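Local coordinates for protein oligopeptide ABC transporter OppAIV (PDB 4GL8) that probably binds oligopeptides outside the inner membrane and hands them to an ABC transporter for uptake, at residues L438-T443 with Y458-L462; F290-K296 with F448-Y453. All coordinates share one frame; numbering follows the deposited sequence.

Contact 1 (L438-T443 with Y458-L462); sequences LSIFQT and YDELL
The carbonyl O of L438, in helix 435-438, accepts two hydrogen bonds. One comes from OH of Y458 at 2.6 Å, the other from the backbone N of F441 at 3.3 Å. Y458 reaches in from the first turn of helix 456-466, with CG anti to its backbone N (chi1 -174°), and L438 O lies at the edge of its ring, in the ring plane. CB of F441 packs on the ring atom CE1 of Y458 at 3.8 Å. L462 is one turn on from Y458. Its CD2 lies over one face of the ring, toward the rim, and is 4.3 Å from CB of L438. The contact thus joins two consecutive helices of the chain through the loop that leaves the first. In that loop T443 holds the carboxylate of D459 by both oxygens. OD1 of D459 accepts a hydrogen bond from the backbone N of T443 at 3.0 Å, with an N-H...O angle of 160°. OD2 takes the hydroxyl OG1 of T443 on its syn lone pair, at 2.5 Å. Two bonds to one residue fix the rotation of the carboxylate. The hydroxyl of T443 is also bonded to S454. Helix 471-489 touches Y458 and L462 through A481.

Contact 2 (F290-K296 with F448-Y453); sequences FYSLNMK and FSSYGY
S292 and S450 carry the tightly packed, buried half of this contact. OG of S292 donates to the carbonyl O of S449 at 2.8 Å. It comes from above the carbonyl plane, 66° out of it, and is also bonded to S425. OG of S450 stands beside its own backbone N (chi1 -80°) and accepts a hydrogen bond from the backbone N of L293 at 3.1 Å, with a nearly straight N-H...O angle of 167°. The same hydroxyl bonds P491 O. Next to this pair, the F290 ring turns its edge to CA of S449, 4.3 Å from CE1. Strand 287-293 pairs antiparallel with strands 422-428 and 492-504. The loop 448-453 packs along its last residues and the loop that follows. There the backbone N of M295 donates to Y451 O at 3.0 Å. A type II beta turn runs from S450 to Y453, with G452 at positive phi. CE of M295 meets CD1 of Y453 at 3.4 Å. N294 is the buried inner border, its ND2 bonded to Y420 O. Its OD1 lies at the Y451 ring edge, 3.8 Å from CD2, and accepts a hydrogen bond from the backbone N of K296 at 2.9 Å, an Asx turn. The solvent side is looser, with K296 and G452 exposed and Y451 partly so. CG of K296 is 4.1 Å from CD2 of Y451, at the ring edge.

The centres of contacts 1 and 2 lie about 14 Å apart, on the same side of the chain's centre. Three of their four segments follow closely along the chain: 438-443, then 448-453, then 458-462. Segment 290-296 comes much earlier, on strand 287-293. The connection between helices 435-438 and 456-466 therefore serves both contacts. Its start packs on helix 456-466 in contact 1, and its later part packs against the strand in contact 2. The two contacts touch directly, with I440 O and S449 OG 2.6 Å apart, a probable hydrogen bond. The F494 ring meets both F441 and F290. Together they tie this helical region to strand 287-293.

Contact 1 (L438-T443 with Y458-L462)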
loop_
_atom_site.group_PDB
_atom_site.type_symbol
_atom_site.label_atom_id
_atom_site.label_comp_id
_atom_site.label_asym_id
_atom_site.label_seq_id
_atom_site.Cartn_x
_atom_site.Cartn_y
_atom_site.Cartn_z
ATOM N N LEU A 438 -8.367 -5.537 -6.866
ATOM C CA LEU A 438 -9.767 -5.949 -6.950
ATOM C C LEU A 438 -10.260 -6.488 -5.604
ATOM O O LEU A 438 -11.437 -6.374 -5.258
ATOM C CB LEU A 438 -9.933 -6.978 -8.051
ATOM C CG LEU A 438 -9.583 -6.414 -9.421
ATOM C CD1 LEU A 438 -9.663 -7.542 -10.429
ATOM C CD2 LEU A 438 -10.530 -5.271 -9.775
ATOM N N SER A 439 -9.333 -6.994 -4.817
ATOM C CA SER A 439 -9.634 -7.497 -3.498
ATOM C C SER A 439 -10.238 -6.483 -2.504
ATOM O O SER A 439 -10.993 -6.878 -1.620
ATOM C CB SER A 439 -8.347 -8.033 -2.878
ATOM O OG SER A 439 -8.720 -8.873 -1.827
ATOM N N ILE A 440 -9.867 -5.197 -2.610
ATOM C CA ILE A 440 -10.339 -4.192 -1.654
ATOM C C ILE A 440 -11.799 -3.840 -1.817
ATOM O O ILE A 440 -12.418 -3.295 -0.914
ATOM C CB ILE A 440 -9.460 -2.930 -1.628
ATOM C CG1 ILE A 440 -9.531 -2.184 -2.969
ATOM C CG2 ILE A 440 -8.037 -3.358 -1.285
ATOM C CD1 ILE A 440 -8.864 -0.826 -2.980
ATOM N N PHE A 441 -12.362 -4.202 -2.954
ATOM C CA PHE A 441 -13.803 -4.071 -3.186
ATOM C C PHE A 441 -14.622 -5.345 -2.873
ATOM O O PHE A 441 -15.851 -5.316 -3.010
ATOM C CB PHE A 441 -14.035 -3.568 -4.626
ATOM C CG PHE A 441 -13.558 -2.144 -4.841
ATOM C CD1 PHE A 441 -14.373 -1.078 -4.549
ATOM C CD2 PHE A 441 -12.297 -1.890 -5.307
ATOM C CE1 PHE A 441 -13.946 0.215 -4.741
ATOM C CE2 PHE A 441 -11.854 -0.603 -5.488
ATOM C CZ PHE A 441 -12.679 0.454 -5.179
ATOM N N GLN A 442 -13.979 -6.436 -2.432
ATOM C CA GLN A 442 -14.742 -7.572 -1.908
ATOM C C GLN A 442 -15.420 -7.131 -0.630
ATOM O O GLN A 442 -14.824 -6.418 0.159
ATOM C CB GLN A 442 -13.880 -8.773 -1.525
ATOM C CG GLN A 442 -13.186 -9.488 -2.643
ATOM C CD GLN A 442 -12.200 -10.564 -2.151
ATOM O OE1 GLN A 442 -11.059 -10.643 -2.615
ATOM N NE2 GLN A 442 -12.627 -11.363 -1.196
ATOM N N THR A 443 -16.636 -7.601 -0.403
ATOM C CA THR A 443 -17.473 -7.150 0.720
ATOM C C THR A 443 -16.703 -7.032 2.018
ATOM O O THR A 443 -16.804 -6.040 2.720
ATOM C CB THR A 443 -18.682 -8.113 0.914
ATOM O OG1 THR A 443 -19.518 -8.039 -0.254
ATOM C CG2 THR A 443 -19.518 -7.744 2.184
ATOM N N TYR A 458 -19.908 -9.703 -7.876
ATOM C CA TYR A 458 -18.475 -9.362 -7.781
ATOM C C TYR A 458 -17.679 -10.309 -6.862
ATOM O O TYR A 458 -16.661 -10.892 -7.286
ATOM C CB TYR A 458 -18.304 -7.913 -7.313
ATOM C CG TYR A 458 -16.883 -7.395 -7.314
ATOM C CD1 TYR A 458 -16.094 -7.463 -6.170
ATOM C CD2 TYR A 458 -16.350 -6.796 -8.420
ATOM C CE1 TYR A 458 -14.801 -6.978 -6.147
ATOM C CE2 TYR A 458 -15.051 -6.299 -8.412
ATOM C CZ TYR A 458 -14.285 -6.391 -7.268
ATOM O OH TYR A 458 -13.003 -5.909 -7.264
ATOM N N ASP A 459 -18.129 -10.451 -5.614
ATOM C CA ASP A 459 -17.488 -11.365 -4.661
ATOM C C ASP A 459 -17.313 -12.764 -5.289
ATOM O O ASP A 459 -16.230 -13.350 -5.224
ATOM C CB ASP A 459 -18.314 -11.480 -3.376
ATOM C CG ASP A 459 -18.284 -10.199 -2.524
ATOM O OD1 ASP A 459 -17.445 -9.281 -2.753
ATOM O OD2 ASP A 459 -19.114 -10.113 -1.600
ATOM N N GLU A 460 -18.375 -13.266 -5.926
ATOM C CA GLU A 460 -18.365 -14.596 -6.517
ATOM C C GLU A 460 -17.438 -14.682 -7.730
ATOM O O GLU A 460 -16.829 -15.702 -7.943
ATOM C CB GLU A 460 -19.800 -15.066 -6.871
ATOM C CG GLU A 460 -20.586 -15.487 -5.627
ATOM C CD GLU A 460 -22.079 -15.733 -5.860
ATOM O OE1 GLU A 460 -22.443 -16.418 -6.860
ATOM O OE2 GLU A 460 -22.883 -15.256 -5.006
ATOM N N LEU A 461 -17.308 -13.619 -8.510
ATOM C CA LEU A 461 -16.330 -13.649 -9.597
ATOM C C LEU A 461 -14.924 -13.759 -9.026
ATOM O O LEU A 461 -14.099 -14.508 -9.560
ATOM C CB LEU A 461 -16.471 -12.438 -10.520
ATOM C CG LEU A 461 -17.701 -12.492 -11.451
ATOM C CD1 LEU A 461 -17.954 -11.131 -12.054
ATOM C CD2 LEU A 461 -17.546 -13.521 -12.580
ATOM N N LEU A 462 -14.648 -13.072 -7.919
ATOM C CA LEU A 462 -13.297 -13.140 -7.351
ATOM C C LEU A 462 -12.974 -14.536 -6.832
ATOM O O LEU A 462 -11.869 -15.038 -7.065
ATOM C CB LEU A 462 -13.077 -12.106 -6.246
ATOM C CG LEU A 462 -13.242 -10.630 -6.613
ATOM C CD1 LEU A 462 -12.532 -9.756 -5.612
ATOM C CD2 LEU A 462 -12.724 -10.283 -8.001
HETATM O O HOH W 1 -18.553 -6.661 -3.245
#

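Contact 2 (F290-K296 with F448-Y453)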
loop_
_atom_site.group_PDB
_atom_site.type_symbol
_atom_site.label_atom_id
_atom_site.label_comp_id
_atom_site.label_asym_id
_atom_site.label_seq_id
_atom_site.Cartn_x
_atom_site.Cartn_y
_atom_site.Cartn_z
ATOM N N PHE A 290 -8.093 7.141 -6.262
ATOM C CA PHE A 290 -9.548 7.156 -6.382
ATOM C C PHE A 290 -10.158 7.830 -5.149
ATOM O O PHE A 290 -9.502 7.957 -4.150
ATOM C CB PHE A 290 -10.130 5.759 -6.632
ATOM C CG PHE A 290 -9.872 4.735 -5.531
ATOM C CD1 PHE A 290 -10.700 4.653 -4.433
ATOM C CD2 PHE A 290 -8.833 3.823 -5.648
ATOM C CE1 PHE A 290 -10.488 3.698 -3.438
ATOM C CE2 PHE A 290 -8.609 2.853 -4.677
ATOM C CZ PHE A 290 -9.438 2.799 -3.548
ATOM N N TYR A 291 -11.396 8.308 -5.259
ATOM C CA TYR A 291 -12.110 8.849 -4.097
ATOM C C TYR A 291 -13.139 7.823 -3.649
ATOM O O TYR A 291 -13.975 7.413 -4.447
ATOM C CB TYR A 291 -12.774 10.198 -4.465
ATOM C CG TYR A 291 -11.888 11.412 -4.235
ATOM C CD1 TYR A 291 -10.519 11.365 -4.425
ATOM C CD2 TYR A 291 -12.441 12.616 -3.809
ATOM C CE1 TYR A 291 -9.720 12.482 -4.166
ATOM C CE2 TYR A 291 -11.662 13.729 -3.580
ATOM C CZ TYR A 291 -10.298 13.660 -3.749
ATOM O OH TYR A 291 -9.559 14.800 -3.494
ATOM N N SER A 292 -13.061 7.383 -2.398
ATOM C CA SER A 292 -14.048 6.469 -1.842
ATOM C C SER A 292 -15.303 7.204 -1.414
ATOM O O SER A 292 -15.264 8.418 -1.097
ATOM C CB SER A 292 -13.502 5.770 -0.614
ATOM O OG SER A 292 -12.295 5.089 -0.851
ATOM N N LEU A 293 -16.393 6.435 -1.378
ATOM C CA LEU A 293 -17.741 6.938 -1.146
ATOM C C LEU A 293 -18.388 6.030 -0.108
ATOM O O LEU A 293 -18.419 4.827 -0.283
ATOM C CB LEU A 293 -18.560 6.951 -2.437
ATOM C CG LEU A 293 -17.917 7.704 -3.599
ATOM C CD1 LEU A 293 -18.634 7.406 -4.897
ATOM C CD2 LEU A 293 -17.847 9.201 -3.388
ATOM N N ASN A 294 -18.866 6.608 0.983
ATOM C CA ASN A 294 -19.510 5.864 2.034
ATOM C C ASN A 294 -20.934 5.533 1.599
ATOM O O ASN A 294 -21.798 6.414 1.544
ATOM C CB ASN A 294 -19.479 6.644 3.352
ATOM C CG ASN A 294 -19.887 5.772 4.548
ATOM O OD1 ASN A 294 -20.750 4.904 4.435
ATOM N ND2 ASN A 294 -19.282 6.017 5.692
ATOM N N MET A 295 -21.171 4.251 1.296
ATOM C CA MET A 295 -22.470 3.802 0.794
ATOM C C MET A 295 -23.571 3.948 1.822
ATOM O O MET A 295 -24.726 3.857 1.460
ATOM C CB MET A 295 -22.461 2.319 0.411
ATOM C CG MET A 295 -21.382 1.897 -0.551
ATOM S SD MET A 295 -21.613 2.685 -2.143
ATOM C CE MET A 295 -20.456 1.745 -3.081
ATOM N N LYS A 296 -23.211 4.116 3.092
ATOM C CA LYS A 296 -24.179 4.336 4.159
ATOM C C LYS A 296 -24.495 5.825 4.331
ATOM O O LYS A 296 -25.267 6.164 5.211
ATOM C CB LYS A 296 -23.685 3.795 5.521
ATOM C CG LYS A 296 -22.945 2.456 5.527
ATOM C CD LYS A 296 -23.809 1.291 5.061
ATOM C CE LYS A 296 -24.799 0.888 6.139
ATOM N NZ LYS A 296 -26.180 0.767 5.580
ATOM N N PHE A 448 -10.735 -0.826 3.122
ATOM C CA PHE A 448 -9.697 -0.268 2.247
ATOM C C PHE A 448 -10.206 0.342 0.943
ATOM O O PHE A 448 -9.402 0.840 0.127
ATOM C CB PHE A 448 -8.618 -1.338 1.973
ATOM C CG PHE A 448 -7.981 -1.862 3.227
ATOM C CD1 PHE A 448 -7.281 -1.006 4.070
ATOM C CD2 PHE A 448 -8.127 -3.187 3.609
ATOM C CE1 PHE A 448 -6.707 -1.467 5.265
ATOM C CE2 PHE A 448 -7.567 -3.658 4.804
ATOM C CZ PHE A 448 -6.865 -2.790 5.644
ATOM N N SER A 449 -11.517 0.351 0.742
ATOM C CA SER A 449 -12.083 1.001 -0.436
ATOM C C SER A 449 -13.257 1.887 -0.015
ATOM O O SER A 449 -13.049 2.876 0.651
ATOM C CB SER A 449 -12.480 -0.031 -1.507
ATOM O OG SER A 449 -13.456 -0.935 -1.016
ATOM N N SER A 450 -14.484 1.504 -0.374
ATOM C CA SER A 450 -15.660 2.324 -0.137
ATOM C C SER A 450 -16.540 1.647 0.877
ATOM O O SER A 450 -17.051 0.545 0.647
ATOM C CB SER A 450 -16.435 2.538 -1.427
ATOM O OG SER A 450 -15.832 3.546 -2.212
ATOM N N TYR A 451 -16.732 2.316 2.000
ATOM C CA TYR A 451 -17.333 1.690 3.153
ATOM C C TYR A 451 -18.725 1.220 2.801
ATOM O O TYR A 451 -19.519 1.984 2.263
ATOM C CB TYR A 451 -17.390 2.676 4.301
ATOM C CG TYR A 451 -17.670 2.025 5.610
ATOM C CD1 TYR A 451 -16.650 1.388 6.316
ATOM C CD2 TYR A 451 -18.943 2.021 6.140
ATOM C CE1 TYR A 451 -16.897 0.779 7.531
ATOM C CE2 TYR A 451 -19.202 1.424 7.360
ATOM C CZ TYR A 451 -18.164 0.802 8.042
ATOM O OH TYR A 451 -18.407 0.194 9.235
ATOM N N GLY A 452 -18.966 -0.059 3.036
ATOM C CA GLY A 452 -20.311 -0.663 2.898
ATOM C C GLY A 452 -20.657 -1.167 1.504
ATOM O O GLY A 452 -21.807 -1.545 1.250
ATOM N N TYR A 453 -19.689 -1.169 0.585
ATOM C CA TYR A 453 -19.965 -1.696 -0.736
ATOM C C TYR A 453 -20.040 -3.211 -0.623
ATOM O O TYR A 453 -19.231 -3.843 0.071
ATOM C CB TYR A 453 -18.917 -1.272 -1.758
ATOM C CG TYR A 453 -19.150 -1.885 -3.129
ATOM C CD1 TYR A 453 -20.246 -1.540 -3.899
ATOM C CD2 TYR A 453 -18.268 -2.814 -3.643
ATOM C CE1 TYR A 453 -20.455 -2.114 -5.144
ATOM C CE2 TYR A 453 -18.458 -3.379 -4.896
ATOM C CZ TYR A 453 -19.553 -3.031 -5.641
ATOM O OH TYR A 453 -19.738 -3.631 -6.879
#